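Local coordinates for putative transcription regulator (Lactobacillus plantarum WCFS1, PDB 3COL), which probably acts as a TetR-family transcription regulator, a dimer that binds DNA through N-terminal helix-turn-helix domains and is expected to answer to a small ligand, at residues I23-P28 with T108-I113; V158-I163 with M188-M193. One frame throughout, in Å; residues are numbered along the deposited sequence.

Interaction 1: residues I23-P28 with T108-I113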
loop_
_atom_site.group_PDB
_atom_site.type_symbol
_atom_site.label_atom_id
_atom_site.label_comp_id
_atom_site.label_asym_id
_atom_site.label_seq_id
_atom_site.Cartn_x
_atom_site.Cartn_y
_atom_site.Cartn_z
ATOM N N ILE A 23 -7.246 -1.040 -15.303
ATOM C CA ILE A 23 -6.586 -1.382 -14.041
ATOM C C ILE A 23 -7.210 -0.623 -12.857
ATOM O O ILE A 23 -7.497 -1.219 -11.822
ATOM C CB ILE A 23 -5.033 -1.178 -14.123
ATOM C CG1 ILE A 23 -4.432 -2.178 -15.144
ATOM C CG2 ILE A 23 -4.360 -1.317 -12.726
ATOM C CD1 ILE A 23 -2.920 -2.042 -15.376
ATOM N N LEU A 24 -7.439 0.685 -13.013
ATOM C CA LEU A 24 -8.005 1.473 -11.919
ATOM C C LEU A 24 -9.435 1.037 -11.594
ATOM O O LEU A 24 -9.807 0.983 -10.426
ATOM C CB LEU A 24 -7.940 2.965 -12.225
ATOM C CG LEU A 24 -6.545 3.598 -12.270
ATOM C CD1 LEU A 24 -6.658 5.043 -12.725
ATOM C CD2 LEU A 24 -5.869 3.533 -10.904
ATOM N N ALA A 25 -10.218 0.717 -12.626
ATOM C CA ALA A 25 -11.623 0.299 -12.469
ATOM C C ALA A 25 -11.802 -1.184 -12.078
ATOM O O ALA A 25 -12.648 -1.504 -11.246
ATOM C CB ALA A 25 -12.428 0.604 -13.746
ATOM N N GLU A 26 -11.033 -2.084 -12.697
ATOM C CA GLU A 26 -11.243 -3.522 -12.460
ATOM C C GLU A 26 -10.019 -4.301 -11.983
ATOM O O GLU A 26 -10.096 -5.525 -11.819
ATOM C CB GLU A 26 -11.827 -4.215 -13.685
ATOM C CG GLU A 26 -12.961 -3.490 -14.375
ATOM C CD GLU A 26 -13.301 -4.147 -15.699
ATOM O OE1 GLU A 26 -13.411 -3.433 -16.727
ATOM O OE2 GLU A 26 -13.435 -5.390 -15.715
ATOM N N GLY A 27 -8.910 -3.606 -11.733
ATOM C CA GLY A 27 -7.651 -4.281 -11.452
ATOM C C GLY A 27 -7.036 -4.918 -12.694
ATOM O O GLY A 27 -7.656 -4.957 -13.769
ATOM N N PRO A 28 -5.803 -5.426 -12.564
ATOM C CA PRO A 28 -5.093 -5.989 -13.703
ATOM C C PRO A 28 -5.818 -7.178 -14.341
ATOM O O PRO A 28 -5.776 -7.341 -15.541
ATOM C CB PRO A 28 -3.753 -6.425 -13.093
ATOM C CG PRO A 28 -3.619 -5.650 -11.878
ATOM C CD PRO A 28 -4.991 -5.489 -11.339
ATOM N N THR A 108 -0.847 4.075 -7.372
ATOM C CA THR A 108 -1.984 3.160 -7.265
ATOM C C THR A 108 -1.895 2.087 -8.352
ATOM O O THR A 108 -2.083 0.887 -8.064
ATOM C CB THR A 108 -3.335 3.918 -7.385
ATOM O OG1 THR A 108 -3.460 4.836 -6.290
ATOM C CG2 THR A 108 -4.544 2.933 -7.374
ATOM N N ILE A 109 -1.587 2.509 -9.584
ATOM C CA ILE A 109 -1.519 1.584 -10.719
ATOM C C ILE A 109 -0.408 0.552 -10.496
ATOM O O ILE A 109 -0.648 -0.649 -10.660
ATOM C CB ILE A 109 -1.285 2.346 -12.046
ATOM C CG1 ILE A 109 -2.560 3.104 -12.482
ATOM C CG2 ILE A 109 -0.788 1.394 -13.183
ATOM C CD1 ILE A 109 -2.260 4.269 -13.412
ATOM N N ILE A 110 0.792 1.045 -10.153
ATOM C CA ILE A 110 1.978 0.222 -9.849
ATOM C C ILE A 110 1.643 -0.797 -8.759
ATOM O O ILE A 110 1.900 -1.985 -8.909
ATOM C CB ILE A 110 3.182 1.090 -9.400
ATOM C CG1 ILE A 110 3.726 1.940 -10.572
ATOM C CG2 ILE A 110 4.355 0.224 -8.766
ATOM C CD1 ILE A 110 4.642 3.068 -10.142
ATOM N N GLN A 111 1.070 -0.308 -7.658
ATOM C CA GLN A 111 0.761 -1.141 -6.518
ATOM C C GLN A 111 -0.181 -2.262 -6.920
ATOM O O GLN A 111 0.010 -3.436 -6.530
ATOM C CB GLN A 111 0.159 -0.277 -5.407
ATOM C CG GLN A 111 -0.508 -1.093 -4.301
ATOM C CD GLN A 111 -0.533 -0.333 -3.001
ATOM O OE1 GLN A 111 -1.391 0.539 -2.787
ATOM N NE2 GLN A 111 0.415 -0.648 -2.115
ATOM N N GLN A 112 -1.203 -1.923 -7.703
ATOM C CA GLN A 112 -2.164 -2.921 -8.180
ATOM C C GLN A 112 -1.521 -3.995 -9.047
ATOM O O GLN A 112 -1.814 -5.180 -8.884
ATOM C CB GLN A 112 -3.297 -2.261 -8.973
ATOM C CG GLN A 112 -4.530 -1.929 -8.156
ATOM C CD GLN A 112 -5.520 -1.086 -8.928
ATOM O OE1 GLN A 112 -5.179 -0.010 -9.427
ATOM N NE2 GLN A 112 -6.759 -1.552 -9.010
ATOM N N ILE A 113 -0.676 -3.575 -9.986
ATOM C CA ILE A 113 0.029 -4.523 -10.864
ATOM C C ILE A 113 0.951 -5.415 -10.017
ATOM O O ILE A 113 0.935 -6.631 -10.164
ATOM C CB ILE A 113 0.820 -3.818 -11.987
ATOM C CG1 ILE A 113 -0.149 -3.042 -12.888
ATOM C CG2 ILE A 113 1.597 -4.860 -12.806
ATOM C CD1 ILE A 113 0.514 -2.230 -13.979
#
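In TetR-type regulators the first helix of the DNA-binding domain commonly packs against the ligand-binding domain, and the end of helix 11-26 offers a compact example. I23 points its CA-to-CB bond at helix 106-117 and reaches I113, CD1 to CD1 at 3.7 Å, while its CG2 lies 3.6 Å from OE1 of Q112. One residue on, L24 bends its end inward: its CD2 approaches CG1 of I109 at 3.7 Å and CG2 of T108 at 3.8 Å, closing the apolar patch on that side. A25 and E26 face away, and E26 instead forms a salt bridge with K35. At G27 the chain leaves the helix with positive phi, a conformation that favours glycine, though its N still donates the last helical hydrogen bond, to O of I23 at 2.8 Å. That same carbonyl O of I23 has NE2 of Q112 at 2.9 Å, so the glutamine amide lies over the C-terminal end of helix 11-26, its NE2 also 3.8 Å from CA of G27. P28 then turns its ring toward the partner, CG resting 3.5 Å from the backbone O of Q112. Around this interdomain seam, I109 and I113 also touch V61 and I58 of helix 54-67, so helix 106-117 packs against both helices, while T108 is hydrogen-bonded to H164 of helix 152-171.

Interaction 2: residues V158-I163 with M188-M193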
loop_
_atom_site.group_PDB
_atom_site.type_symbol
_atom_site.label_atom_id
_atom_site.label_comp_id
_atom_site.label_asym_id
_atom_site.label_seq_id
_atom_site.Cartn_x
_atom_site.Cartn_y
_atom_site.Cartn_z
ATOM N N VAL A 158 8.047 2.251 3.532
ATOM C CA VAL A 158 7.659 3.453 4.257
ATOM C C VAL A 158 7.627 4.713 3.358
ATOM O O VAL A 158 6.701 5.537 3.474
ATOM C CB VAL A 158 8.495 3.676 5.573
ATOM C CG1 VAL A 158 9.977 4.000 5.283
ATOM C CG2 VAL A 158 7.902 4.829 6.354
ATOM N N VAL A 159 8.623 4.845 2.471
ATOM C CA VAL A 159 8.672 5.893 1.476
ATOM C C VAL A 159 7.435 5.848 0.587
ATOM O O VAL A 159 6.712 6.839 0.436
ATOM C CB VAL A 159 9.945 5.758 0.598
ATOM C CG1 VAL A 159 9.923 6.786 -0.632
ATOM C CG2 VAL A 159 11.160 5.994 1.434
ATOM N N PHE A 160 7.200 4.717 -0.041
ATOM C CA PHE A 160 6.128 4.649 -1.008
ATOM C C PHE A 160 4.749 4.668 -0.403
ATOM O O PHE A 160 3.839 5.336 -0.936
ATOM C CB PHE A 160 6.341 3.463 -1.973
ATOM C CG PHE A 160 7.317 3.800 -3.055
ATOM C CD1 PHE A 160 6.873 4.160 -4.314
ATOM C CD2 PHE A 160 8.696 3.846 -2.782
ATOM C CE1 PHE A 160 7.785 4.509 -5.299
ATOM C CE2 PHE A 160 9.593 4.199 -3.742
ATOM C CZ PHE A 160 9.149 4.544 -5.005
ATOM N N SER A 161 4.575 3.946 0.707
ATOM C CA SER A 161 3.244 3.861 1.347
ATOM C C SER A 161 2.767 5.194 1.911
ATOM O O SER A 161 1.613 5.567 1.721
ATOM C CB SER A 161 3.208 2.778 2.414
ATOM O OG SER A 161 2.017 2.862 3.166
ATOM N N THR A 162 3.671 5.915 2.566
ATOM C CA THR A 162 3.387 7.252 3.142
ATOM C C THR A 162 3.047 8.274 2.039
ATOM O O THR A 162 2.076 8.996 2.168
ATOM C CB THR A 162 4.576 7.788 3.981
ATOM O OG1 THR A 162 4.854 6.848 5.033
ATOM C CG2 THR A 162 4.292 9.175 4.611
ATOM N N ILE A 163 3.858 8.311 0.976
ATOM C CA ILE A 163 3.580 9.183 -0.146
ATOM C C ILE A 163 2.297 8.781 -0.859
ATOM O O ILE A 163 1.511 9.632 -1.265
ATOM C CB ILE A 163 4.798 9.261 -1.102
ATOM C CG1 ILE A 163 5.939 10.029 -0.399
ATOM C CG2 ILE A 163 4.399 9.868 -2.445
ATOM C CD1 ILE A 163 7.331 9.912 -1.109
HETATM N N MSE A 188 8.183 12.322 8.996
HETATM C CA MSE A 188 7.728 10.955 9.335
HETATM C C MSE A 188 8.585 9.861 8.626
HETATM O O MSE A 188 9.058 8.919 9.259
HETATM C CB MSE A 188 6.247 10.768 9.018
HETATM C CG MSE A 188 5.886 9.260 8.873
HETATM SE SE MSE A 188 3.970 9.007 8.670
HETATM C CE MSE A 188 3.355 9.112 10.507
ATOM N N ILE A 189 8.797 10.012 7.318
ATOM C CA ILE A 189 9.537 9.020 6.517
ATOM C C ILE A 189 10.991 8.896 6.948
ATOM O O ILE A 189 11.500 7.794 7.096
ATOM C CB ILE A 189 9.456 9.362 5.016
ATOM C CG1 ILE A 189 8.001 9.234 4.507
ATOM C CG2 ILE A 189 10.471 8.536 4.195
ATOM C CD1 ILE A 189 7.802 9.860 3.133
ATOM N N TRP A 190 11.650 10.040 7.153
ATOM C CA TRP A 190 13.061 10.058 7.558
ATOM C C TRP A 190 13.270 9.536 8.978
ATOM O O TRP A 190 14.210 8.783 9.223
ATOM C CB TRP A 190 13.701 11.479 7.386
ATOM C CG TRP A 190 15.206 11.544 7.743
ATOM C CD1 TRP A 190 15.797 12.361 8.682
ATOM C CD2 TRP A 190 16.284 10.752 7.180
ATOM N NE1 TRP A 190 17.145 12.131 8.724
ATOM C CE2 TRP A 190 17.474 11.143 7.834
ATOM C CE3 TRP A 190 16.346 9.725 6.208
ATOM C CZ2 TRP A 190 18.724 10.575 7.526
ATOM C CZ3 TRP A 190 17.572 9.153 5.911
ATOM C CH2 TRP A 190 18.753 9.571 6.567
ATOM N N ASP A 191 12.433 9.963 9.926
ATOM C CA ASP A 191 12.427 9.333 11.280
ATOM C C ASP A 191 12.277 7.795 11.220
ATOM O O ASP A 191 12.981 7.055 11.938
ATOM C CB ASP A 191 11.318 9.909 12.180
ATOM C CG ASP A 191 11.599 11.341 12.605
ATOM O OD1 ASP A 191 12.706 11.819 12.311
ATOM O OD2 ASP A 191 10.720 11.989 13.224
ATOM N N ALA A 192 11.325 7.336 10.404
ATOM C CA ALA A 192 11.079 5.873 10.221
ATOM C C ALA A 192 12.374 5.195 9.786
ATOM O O ALA A 192 12.765 4.216 10.369
ATOM C CB ALA A 192 10.041 5.646 9.180
HETATM N N MSE A 193 13.042 5.754 8.779
HETATM C CA MSE A 193 14.265 5.162 8.206
HETATM C C MSE A 193 15.550 5.299 9.046
HETATM O O MSE A 193 16.369 4.393 9.072
HETATM C CB MSE A 193 14.564 5.790 6.824
HETATM C CG MSE A 193 13.449 5.627 5.760
HETATM SE SE MSE A 193 13.878 6.600 4.154
HETATM C CE MSE A 193 15.201 5.412 3.333
#
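I189 overlaps a whole turn of the facing helix, its side chain seated among V158, V159, T162 and I163 as a knob in a hole. Its CG1 lies 3.7 Å from CG2 of T162, its CG2 3.8 Å from CG2 of V159 and its CD1 4.0 Å from CG1 of I163. The hydroxyl of T162 is satisfied within its own helix, OG1 donating to O of V158 at 2.7 Å, while CG2 serves the apolar contact. Farther along, V158 meets the small A192, CG2 to CB at 3.6 Å, and V159 CG2 touches SE of M193 at 3.9 Å. The axes of segments 158-163 and 188-193 approach to 9.8 Å, with N-to-C directions 155° apart, so they run roughly antiparallel. Helix 152-171 is thus held between helix 182-193 and, through F160 and I163, helices 85-102 and 106-117, whereas V158 and A192 also pack on their own counterparts in the second subunit, as expected of a TetR-type four-helix dimer interface.

The two contacts illustrate a division common to TetR-type regulators: interaction 1 joins the DNA-binding domain to the rest of the subunit, and interaction 2 builds the body that dimerises. Their centres are 22 Å apart and their nearest atoms about 6 Å, without touching, but helices 106-117 and 152-171 bridge them, through T108 with H164 and through L107 with F160 and I163. Such a path could plausibly relay changes from the ligand-binding domain to the DNA-binding helices. A glycerol, probably from the crystallisation liquor, lies about 5 Å from the side chain of Q112 in interaction 1. Both contacts also reach the second subunit.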